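Local coordinates for putative deoxyribonuclease yjjV (Escherichia coli, PDB 1ZZM), which probably acts as a TatD-family hydrolase of ester bonds that uses two divalent metal ions per subunit, at residues F12-F17 with F46-A51; E118-A123 with H148-T153; T183-R186 with T190-V193. One frame throughout, in Å; residues are numbered along the deposited sequence.

Contact 1: residues F12-F17 with F46-A51; sequences FDFPPF and FARVLA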
loop_
_atom_site.group_PDB
_atom_site.type_symbol
_atom_site.label_atom_id
_atom_site.label_comp_id
_atom_site.label_asym_id
_atom_site.label_seq_id
_atom_site.Cartn_x
_atom_site.Cartn_y
_atom_site.Cartn_z
ATOM N N PHE A 12 -4.167 -5.719 8.147
ATOM C CA PHE A 12 -4.041 -6.379 9.445
ATOM C C PHE A 12 -5.295 -6.424 10.316
ATOM O O PHE A 12 -5.276 -7.055 11.377
ATOM C CB PHE A 12 -2.923 -5.684 10.202
ATOM C CG PHE A 12 -2.270 -6.533 11.258
ATOM C CD1 PHE A 12 -1.400 -7.546 10.903
ATOM C CD2 PHE A 12 -2.506 -6.282 12.615
ATOM C CE1 PHE A 12 -0.756 -8.322 11.883
ATOM C CE2 PHE A 12 -1.871 -7.049 13.613
ATOM C CZ PHE A 12 -1.002 -8.066 13.250
ATOM N N ASP A 13 -6.369 -5.757 9.894
ATOM C CA ASP A 13 -7.619 -5.761 10.650
ATOM C C ASP A 13 -8.556 -6.868 10.156
ATOM O O ASP A 13 -9.662 -7.032 10.667
ATOM C CB ASP A 13 -8.332 -4.399 10.564
ATOM C CG ASP A 13 -8.562 -3.932 9.135
ATOM O OD1 ASP A 13 -7.652 -4.061 8.291
ATOM O OD2 ASP A 13 -9.664 -3.411 8.882
ATOM N N PHE A 14 -8.115 -7.604 9.148
ATOM C CA PHE A 14 -8.901 -8.726 8.625
ATOM C C PHE A 14 -8.311 -10.061 9.088
ATOM O O PHE A 14 -7.183 -10.119 9.592
ATOM C CB PHE A 14 -8.862 -8.742 7.098
ATOM C CG PHE A 14 -9.732 -7.707 6.442
ATOM C CD1 PHE A 14 -9.332 -6.364 6.374
ATOM C CD2 PHE A 14 -10.963 -8.072 5.896
ATOM C CE1 PHE A 14 -10.169 -5.390 5.769
ATOM C CE2 PHE A 14 -11.793 -7.119 5.295
ATOM C CZ PHE A 14 -11.404 -5.773 5.229
ATOM N N PRO A 15 -9.051 -11.170 8.866
ATOM C CA PRO A 15 -8.585 -12.516 9.239
ATOM C C PRO A 15 -7.399 -12.829 8.320
ATOM O O PRO A 15 -7.392 -12.422 7.156
ATOM C CB PRO A 15 -9.786 -13.424 8.888
ATOM C CG PRO A 15 -10.981 -12.493 8.911
ATOM C CD PRO A 15 -10.417 -11.211 8.300
ATOM N N PRO A 16 -6.436 -13.645 8.768
ATOM C CA PRO A 16 -6.294 -14.352 10.043
ATOM C C PRO A 16 -5.679 -13.549 11.189
ATOM O O PRO A 16 -5.475 -14.096 12.280
ATOM C CB PRO A 16 -5.411 -15.536 9.655
ATOM C CG PRO A 16 -4.423 -14.892 8.738
ATOM C CD PRO A 16 -5.318 -13.968 7.862
ATOM N N PHE A 17 -5.418 -12.254 10.983
ATOM C CA PHE A 17 -4.761 -11.455 12.029
ATOM C C PHE A 17 -5.678 -10.935 13.128
ATOM O O PHE A 17 -5.246 -10.730 14.281
ATOM C CB PHE A 17 -4.012 -10.275 11.373
ATOM C CG PHE A 17 -3.347 -10.650 10.085
ATOM C CD1 PHE A 17 -2.278 -11.543 10.074
ATOM C CD2 PHE A 17 -3.847 -10.184 8.871
ATOM C CE1 PHE A 17 -1.722 -11.980 8.871
ATOM C CE2 PHE A 17 -3.299 -10.606 7.660
ATOM C CZ PHE A 17 -2.239 -11.511 7.652
ATOM N N PHE A 46 -12.980 2.196 9.943
ATOM C CA PHE A 46 -12.061 3.242 10.455
ATOM C C PHE A 46 -11.705 3.081 11.939
ATOM O O PHE A 46 -10.541 3.204 12.339
ATOM C CB PHE A 46 -12.626 4.659 10.244
ATOM C CG PHE A 46 -12.686 5.089 8.798
ATOM C CD1 PHE A 46 -12.132 4.293 7.785
ATOM C CD2 PHE A 46 -13.279 6.301 8.452
ATOM C CE1 PHE A 46 -12.173 4.706 6.452
ATOM C CE2 PHE A 46 -13.325 6.725 7.109
ATOM C CZ PHE A 46 -12.767 5.919 6.112
ATOM N N ALA A 47 -12.707 2.803 12.763
ATOM C CA ALA A 47 -12.466 2.640 14.181
ATOM C C ALA A 47 -11.488 1.527 14.501
ATOM O O ALA A 47 -10.589 1.725 15.289
ATOM C CB ALA A 47 -13.791 2.388 14.923
ATOM N N ARG A 48 -11.668 0.351 13.908
ATOM C CA ARG A 48 -10.769 -0.751 14.202
ATOM C C ARG A 48 -9.325 -0.545 13.680
ATOM O O ARG A 48 -8.362 -1.040 14.278
ATOM C CB ARG A 48 -11.376 -2.047 13.676
ATOM C CG ARG A 48 -11.317 -2.265 12.170
ATOM C CD ARG A 48 -12.133 -3.540 11.830
ATOM N NE ARG A 48 -11.880 -3.999 10.465
ATOM C CZ ARG A 48 -12.466 -5.056 9.918
ATOM N NH1 ARG A 48 -13.356 -5.764 10.612
ATOM N NH2 ARG A 48 -12.117 -5.450 8.705
ATOM N N VAL A 49 -9.177 0.182 12.569
ATOM C CA VAL A 49 -7.856 0.447 12.028
ATOM C C VAL A 49 -7.185 1.495 12.927
ATOM O O VAL A 49 -6.007 1.364 13.267
ATOM C CB VAL A 49 -7.950 0.927 10.547
ATOM C CG1 VAL A 49 -6.566 1.467 10.010
ATOM C CG2 VAL A 49 -8.381 -0.255 9.698
ATOM N N LEU A 50 -7.944 2.502 13.348
ATOM C CA LEU A 50 -7.375 3.522 14.231
ATOM C C LEU A 50 -6.989 2.872 15.557
ATOM O O LEU A 50 -5.953 3.205 16.125
ATOM C CB LEU A 50 -8.369 4.660 14.494
ATOM C CG LEU A 50 -8.631 5.652 13.340
ATOM C CD1 LEU A 50 -9.388 6.859 13.884
ATOM C CD2 LEU A 50 -7.322 6.152 12.740
ATOM N N ALA A 51 -7.821 1.957 16.057
ATOM C CA ALA A 51 -7.511 1.286 17.332
ATOM C C ALA A 51 -6.220 0.485 17.201
ATOM O O ALA A 51 -5.415 0.486 18.121
ATOM C CB ALA A 51 -8.651 0.357 17.762
#
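D13 and F14 hold R48 by a salt bridge and a cation-pi contact, joining the loop after strand 5-7 to helix 46-55. The bridge is one-sided. OD2 of D13 takes both guanidinium bonds, from R48 NE at 2.8 Å and, weakly, from R48 NH2 at 3.2 Å. The NE bond reaches OD2 on its anti side, 19° out of the carboxylate plane. R48 CG sits between the backbone N and the carbonyl carbon (chi1 75°). From there the chain runs out extended, which carries the guanidinium to the loop. R48 NH2 then lies 3.4 Å above the F14 ring plane, over its centre. The guanidinium stands on its edge there, its plane 85° from that of the ring. The carbonyl O of D13 lies over one guanidinium face, 3.5 Å from R48 CZ. V49 CG2 packs beside the carboxylate, 3.5 Å from D13 OD2. F14 also lines the pocket that holds a polyethylene glycol molecule, probably from the crystallisation liquor, and its side chain lies close to that of the metal ligand H11. Around the contact, V38 of strand 33-39 touches both D13 and V49, and A61 of strand 59-63 also meets V49. Helix 21-30 packs against F12 and F17.

Contact 2: residues E118-A123 with H148-T153; sequences EQLKLA and HDLPRT. With ZN (zinc ion), chain D.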
loop_
_atom_site.group_PDB
_atom_site.type_symbol
_atom_site.label_atom_id
_atom_site.label_comp_id
_atom_site.label_asym_id
_atom_site.label_seq_id
_atom_site.Cartn_x
_atom_site.Cartn_y
_atom_site.Cartn_z
ATOM N N GLU A 118 -12.449 12.833 -4.807
ATOM C CA GLU A 118 -12.895 13.414 -3.548
ATOM C C GLU A 118 -11.846 13.138 -2.470
ATOM O O GLU A 118 -11.583 13.974 -1.606
ATOM C CB GLU A 118 -14.237 12.811 -3.099
ATOM C CG GLU A 118 -15.460 13.334 -3.870
ATOM C CD GLU A 118 -15.558 14.860 -3.853
ATOM O OE1 GLU A 118 -15.589 15.465 -2.752
ATOM O OE2 GLU A 118 -15.584 15.451 -4.944
ATOM N N GLN A 119 -11.247 11.953 -2.519
ATOM C CA GLN A 119 -10.255 11.604 -1.511
ATOM C C GLN A 119 -8.916 12.239 -1.804
ATOM O O GLN A 119 -8.169 12.553 -0.881
ATOM C CB GLN A 119 -10.161 10.092 -1.418
ATOM C CG GLN A 119 -11.466 9.543 -0.899
ATOM C CD GLN A 119 -11.467 8.052 -0.791
ATOM O OE1 GLN A 119 -11.695 7.336 -1.781
ATOM N NE2 GLN A 119 -11.186 7.569 0.379
ATOM N N LEU A 120 -8.620 12.447 -3.083
ATOM C CA LEU A 120 -7.371 13.106 -3.436
ATOM C C LEU A 120 -7.465 14.543 -2.914
ATOM O O LEU A 120 -6.471 15.111 -2.468
ATOM C CB LEU A 120 -7.140 13.065 -4.959
ATOM C CG LEU A 120 -6.740 11.677 -5.518
ATOM C CD1 LEU A 120 -6.467 11.784 -7.003
ATOM C CD2 LEU A 120 -5.484 11.127 -4.807
ATOM N N LYS A 121 -8.656 15.135 -2.953
ATOM C CA LYS A 121 -8.805 16.487 -2.440
ATOM C C LYS A 121 -8.537 16.507 -0.927
ATOM O O LYS A 121 -7.929 17.456 -0.433
ATOM C CB LYS A 121 -10.212 17.049 -2.717
ATOM C CG LYS A 121 -10.477 17.361 -4.172
ATOM C CD LYS A 121 -11.823 18.067 -4.332
ATOM C CE LYS A 121 -11.878 18.842 -5.652
ATOM N NZ LYS A 121 -12.031 17.973 -6.872
ATOM N N LEU A 122 -8.975 15.472 -0.207
ATOM C CA LEU A 122 -8.751 15.411 1.230
ATOM C C LEU A 122 -7.273 15.245 1.575
ATOM O O LEU A 122 -6.774 15.866 2.518
ATOM C CB LEU A 122 -9.558 14.288 1.877
ATOM C CG LEU A 122 -11.046 14.614 1.984
ATOM C CD1 LEU A 122 -11.876 13.395 2.402
ATOM C CD2 LEU A 122 -11.203 15.749 3.005
ATOM N N ALA A 123 -6.566 14.435 0.795
ATOM C CA ALA A 123 -5.144 14.235 1.034
ATOM C C ALA A 123 -4.451 15.580 0.853
ATOM O O ALA A 123 -3.540 15.905 1.616
ATOM C CB ALA A 123 -4.569 13.186 0.082
ATOM N N HIS A 148 -4.202 16.363 -10.523
ATOM C CA HIS A 148 -4.423 16.891 -9.195
ATOM C C HIS A 148 -3.199 17.283 -8.398
ATOM O O HIS A 148 -3.322 17.953 -7.391
ATOM C CB HIS A 148 -5.387 15.954 -8.483
ATOM C CG HIS A 148 -6.623 15.714 -9.294
ATOM N ND1 HIS A 148 -7.402 16.754 -9.768
ATOM C CD2 HIS A 148 -7.145 14.582 -9.823
ATOM C CE1 HIS A 148 -8.346 16.270 -10.553
ATOM N NE2 HIS A 148 -8.210 14.955 -10.607
ATOM N N ASP A 149 -2.030 16.863 -8.876
ATOM C CA ASP A 149 -0.749 17.282 -8.313
ATOM C C ASP A 149 -0.700 17.362 -6.789
ATOM O O ASP A 149 -0.681 18.445 -6.195
ATOM C CB ASP A 149 -0.429 18.640 -8.957
ATOM C CG ASP A 149 0.910 19.192 -8.546
ATOM O OD1 ASP A 149 1.869 18.417 -8.294
ATOM O OD2 ASP A 149 0.995 20.431 -8.495
ATOM N N LEU A 150 -0.679 16.205 -6.154
ATOM C CA LEU A 150 -0.623 16.148 -4.697
ATOM C C LEU A 150 0.821 16.374 -4.279
ATOM O O LEU A 150 1.705 15.629 -4.687
ATOM C CB LEU A 150 -1.069 14.770 -4.187
ATOM C CG LEU A 150 -2.555 14.437 -4.291
ATOM C CD1 LEU A 150 -2.925 14.258 -5.748
ATOM C CD2 LEU A 150 -2.859 13.168 -3.476
ATOM N N PRO A 151 1.082 17.395 -3.442
ATOM C CA PRO A 151 2.442 17.691 -2.982
ATOM C C PRO A 151 3.144 16.489 -2.328
ATOM O O PRO A 151 4.351 16.297 -2.493
ATOM C CB PRO A 151 2.222 18.805 -1.962
ATOM C CG PRO A 151 1.055 19.507 -2.484
ATOM C CD PRO A 151 0.130 18.388 -2.910
ATOM N N ARG A 152 2.393 15.675 -1.589
ATOM C CA ARG A 152 3.016 14.535 -0.901
ATOM C C ARG A 152 2.989 13.231 -1.649
ATOM O O ARG A 152 3.467 12.218 -1.130
ATOM C CB ARG A 152 2.335 14.317 0.442
ATOM C CG ARG A 152 2.347 15.538 1.309
ATOM C CD ARG A 152 3.758 15.819 1.810
ATOM N NE ARG A 152 3.694 16.911 2.771
ATOM C CZ ARG A 152 4.699 17.305 3.545
ATOM N NH1 ARG A 152 5.884 16.695 3.486
ATOM N NH2 ARG A 152 4.508 18.321 4.380
ATOM N N THR A 153 2.462 13.277 -2.867
ATOM C CA THR A 153 2.268 12.120 -3.715
ATOM C C THR A 153 1.828 10.867 -2.951
ATOM O O THR A 153 0.822 10.929 -2.251
ATOM C CB THR A 153 3.504 11.834 -4.649
ATOM O OG1 THR A 153 4.659 11.488 -3.870
ATOM C CG2 THR A 153 3.777 13.106 -5.509
HETATM ZN ZN ZN D . -9.395 13.543 -11.408
#
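L120 packs against a histidine that binds zinc, so an apolar contact borders a zinc site. CD1 of L120 comes within 4.0 Å of H148 CD2, approaching the imidazole obliquely. The two side chains cross at about a right angle. On the same ring, H148 NE2 binds the zinc ion at 2.0 Å. D117 and H144 also bind this zinc. This site is separate from the family's two-metal site: the side chain of L120 lies about 11 Å from that of its ligand H133. The zinc bond fixes the ring's rotation; L120 CD1 probably adds a little to that.

The family belongs to the TIM-barrel clan, and this contact joins two successive beta-alpha units on the outer helical layer. Helix 109-125 meets the link from helix 138-148 to strand 154-156. D149 leaves the helix with positive phi, and a type I turn from L150 to T153 leads to the strand.

The two branches of L120 divide the work. While CD1 faces the histidine, L120 CD2 meets L150 CD2 at 3.6 Å. CG of L120 lies anti to the carbonyl carbon (chi1 -73°), which directs the fork at the facing loop. A123, one helical turn further on, adds its CB at 3.9 Å from L150 CD2. That methyl of L150 is thus touched by both helix residues. V130 of strand 130-135 touches L120, A123 and L150. K124 NZ hydrogen-bonds the carbonyl O of H148, and R152 forms a salt bridge with D127.

Contact 3: residues T183-R186 with T190-V193; sequences TYPR and TRDV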
loop_
_atom_site.group_PDB
_atom_site.type_symbol
_atom_site.label_atom_id
_atom_site.label_comp_id
_atom_site.label_asym_id
_atom_site.label_seq_id
_atom_site.Cartn_x
_atom_site.Cartn_y
_atom_site.Cartn_z
ATOM N N THR A 183 7.335 -12.704 -7.315
ATOM C CA THR A 183 7.752 -14.089 -7.076
ATOM C C THR A 183 7.224 -15.050 -8.127
ATOM O O THR A 183 7.503 -16.256 -8.057
ATOM C CB THR A 183 7.315 -14.628 -5.691
ATOM O OG1 THR A 183 5.891 -14.710 -5.636
ATOM C CG2 THR A 183 7.837 -13.743 -4.574
ATOM N N TYR A 184 6.477 -14.512 -9.095
ATOM C CA TYR A 184 5.885 -15.285 -10.189
ATOM C C TYR A 184 6.479 -14.883 -11.550
ATOM O O TYR A 184 5.835 -14.181 -12.326
ATOM C CB TYR A 184 4.374 -15.023 -10.239
ATOM C CG TYR A 184 3.608 -15.498 -9.017
ATOM C CD1 TYR A 184 3.199 -16.821 -8.914
ATOM C CD2 TYR A 184 3.252 -14.616 -7.992
ATOM C CE1 TYR A 184 2.441 -17.262 -7.835
ATOM C CE2 TYR A 184 2.494 -15.051 -6.894
ATOM C CZ TYR A 184 2.090 -16.379 -6.834
ATOM O OH TYR A 184 1.290 -16.843 -5.822
ATOM N N PRO A 185 7.679 -15.367 -11.887
ATOM C CA PRO A 185 8.244 -14.963 -13.187
ATOM C C PRO A 185 7.439 -15.279 -14.450
ATOM O O PRO A 185 7.559 -14.582 -15.477
ATOM C CB PRO A 185 9.631 -15.614 -13.188
ATOM C CG PRO A 185 9.479 -16.783 -12.282
ATOM C CD PRO A 185 8.559 -16.311 -11.175
ATOM N N ARG A 186 6.590 -16.290 -14.382
ATOM C CA ARG A 186 5.827 -16.656 -15.560
ATOM C C ARG A 186 4.473 -15.957 -15.653
ATOM O O ARG A 186 3.766 -16.116 -16.641
ATOM C CB ARG A 186 5.645 -18.183 -15.589
ATOM C CG ARG A 186 6.971 -18.958 -15.490
ATOM C CD ARG A 186 6.753 -20.472 -15.245
ATOM N NE ARG A 186 6.038 -21.124 -16.342
ATOM C CZ ARG A 186 5.801 -22.430 -16.407
ATOM N NH1 ARG A 186 6.218 -23.238 -15.436
ATOM N NH2 ARG A 186 5.148 -22.935 -17.448
ATOM N N THR A 190 6.590 -8.064 -14.691
ATOM C CA THR A 190 6.803 -7.099 -13.629
ATOM C C THR A 190 8.193 -7.208 -12.984
ATOM O O THR A 190 8.772 -6.197 -12.539
ATOM C CB THR A 190 5.688 -7.195 -12.580
ATOM O OG1 THR A 190 4.437 -6.912 -13.211
ATOM C CG2 THR A 190 5.903 -6.152 -11.456
ATOM N N ARG A 191 8.770 -8.405 -12.954
ATOM C CA ARG A 191 10.098 -8.540 -12.366
ATOM C C ARG A 191 11.106 -7.701 -13.141
ATOM O O ARG A 191 11.990 -7.078 -12.544
ATOM C CB ARG A 191 10.559 -10.013 -12.354
ATOM C CG ARG A 191 9.718 -10.916 -11.450
ATOM C CD ARG A 191 9.896 -12.405 -11.818
ATOM N NE ARG A 191 11.287 -12.860 -11.839
ATOM C CZ ARG A 191 12.005 -13.187 -10.761
ATOM N NH1 ARG A 191 11.477 -13.107 -9.553
ATOM N NH2 ARG A 191 13.256 -13.625 -10.889
ATOM N N ASP A 192 10.959 -7.653 -14.468
ATOM C CA ASP A 192 11.877 -6.878 -15.286
ATOM C C ASP A 192 11.711 -5.380 -15.027
ATOM O O ASP A 192 12.682 -4.632 -15.080
ATOM C CB ASP A 192 11.664 -7.165 -16.780
ATOM C CG ASP A 192 12.153 -8.538 -17.182
ATOM O OD1 ASP A 192 13.129 -9.029 -16.561
ATOM O OD2 ASP A 192 11.574 -9.121 -18.130
ATOM N N VAL A 193 10.478 -4.953 -14.741
ATOM C CA VAL A 193 10.208 -3.535 -14.455
ATOM C C VAL A 193 10.866 -3.174 -13.148
ATOM O O VAL A 193 11.636 -2.209 -13.053
ATOM C CB VAL A 193 8.664 -3.268 -14.325
ATOM C CG1 VAL A 193 8.395 -1.811 -13.827
ATOM C CG2 VAL A 193 8.005 -3.492 -15.631
#
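R191 lays its side chain along P185, and that pair makes most of this small surface contact. The two side chains run side by side and point the same way. The touching is done by the middle of the arginine. CD of R191 lies 3.3 Å from P185 CA, which is tight, and 3.5 Å from P185 CB. NE of R191 is also 3.5 Å from P185 CB. This is van der Waals packing of the arginine chain on the proline.

The torsions of R191 explain the fit. CG stands beside the backbone N, opposite the carbonyl carbon (chi1 -65°). The chain then bends at chi3 (54°), and chi4 (80°) swings the guanidinium out of line with CG and CD. P185 CD lies more loosely over one guanidinium face. The polar end is held by the chain just before the loop segment, where R191 NH1 donates a hydrogen bond to the carbonyl O of I182. V232 and L236 of helix 226-236 also touch R191. With a serine here, P185 would probably lose its packing partner and the I182 carbonyl its guanidinium bond.

Y184 meets R191 CD through its backbone C, at 4.2 Å. Its side chain sets off away from the helix, and its OH hydrogen-bonds the carbonyl O of P212. This is a beta-alpha loop of a TIM-barrel fold, following strand 175-178 and folding back on the first turn of helix 190-196.

Along the chain the three contacts follow one another in series. None nests in or crosses another. Contact 1 comes first and joins the loop after strand 5-7 to helix 46-55, closing over helix 21-30 and strand 33-39. Contact 2 spans strand 130-135 and helix 138-148, tying helix 109-125 to the approach of strand 154-156. Contact 3 is the most local: it closes the last few residues of the loop that leads from strand 175-178 into helix 190-196. Contacts 1 and 3 lie on opposite sides of the chain's centre, with centres 30 Å apart. Contacts 1 and 2 come nearest, with about 6 Å between their nearest atoms, yet they do not touch.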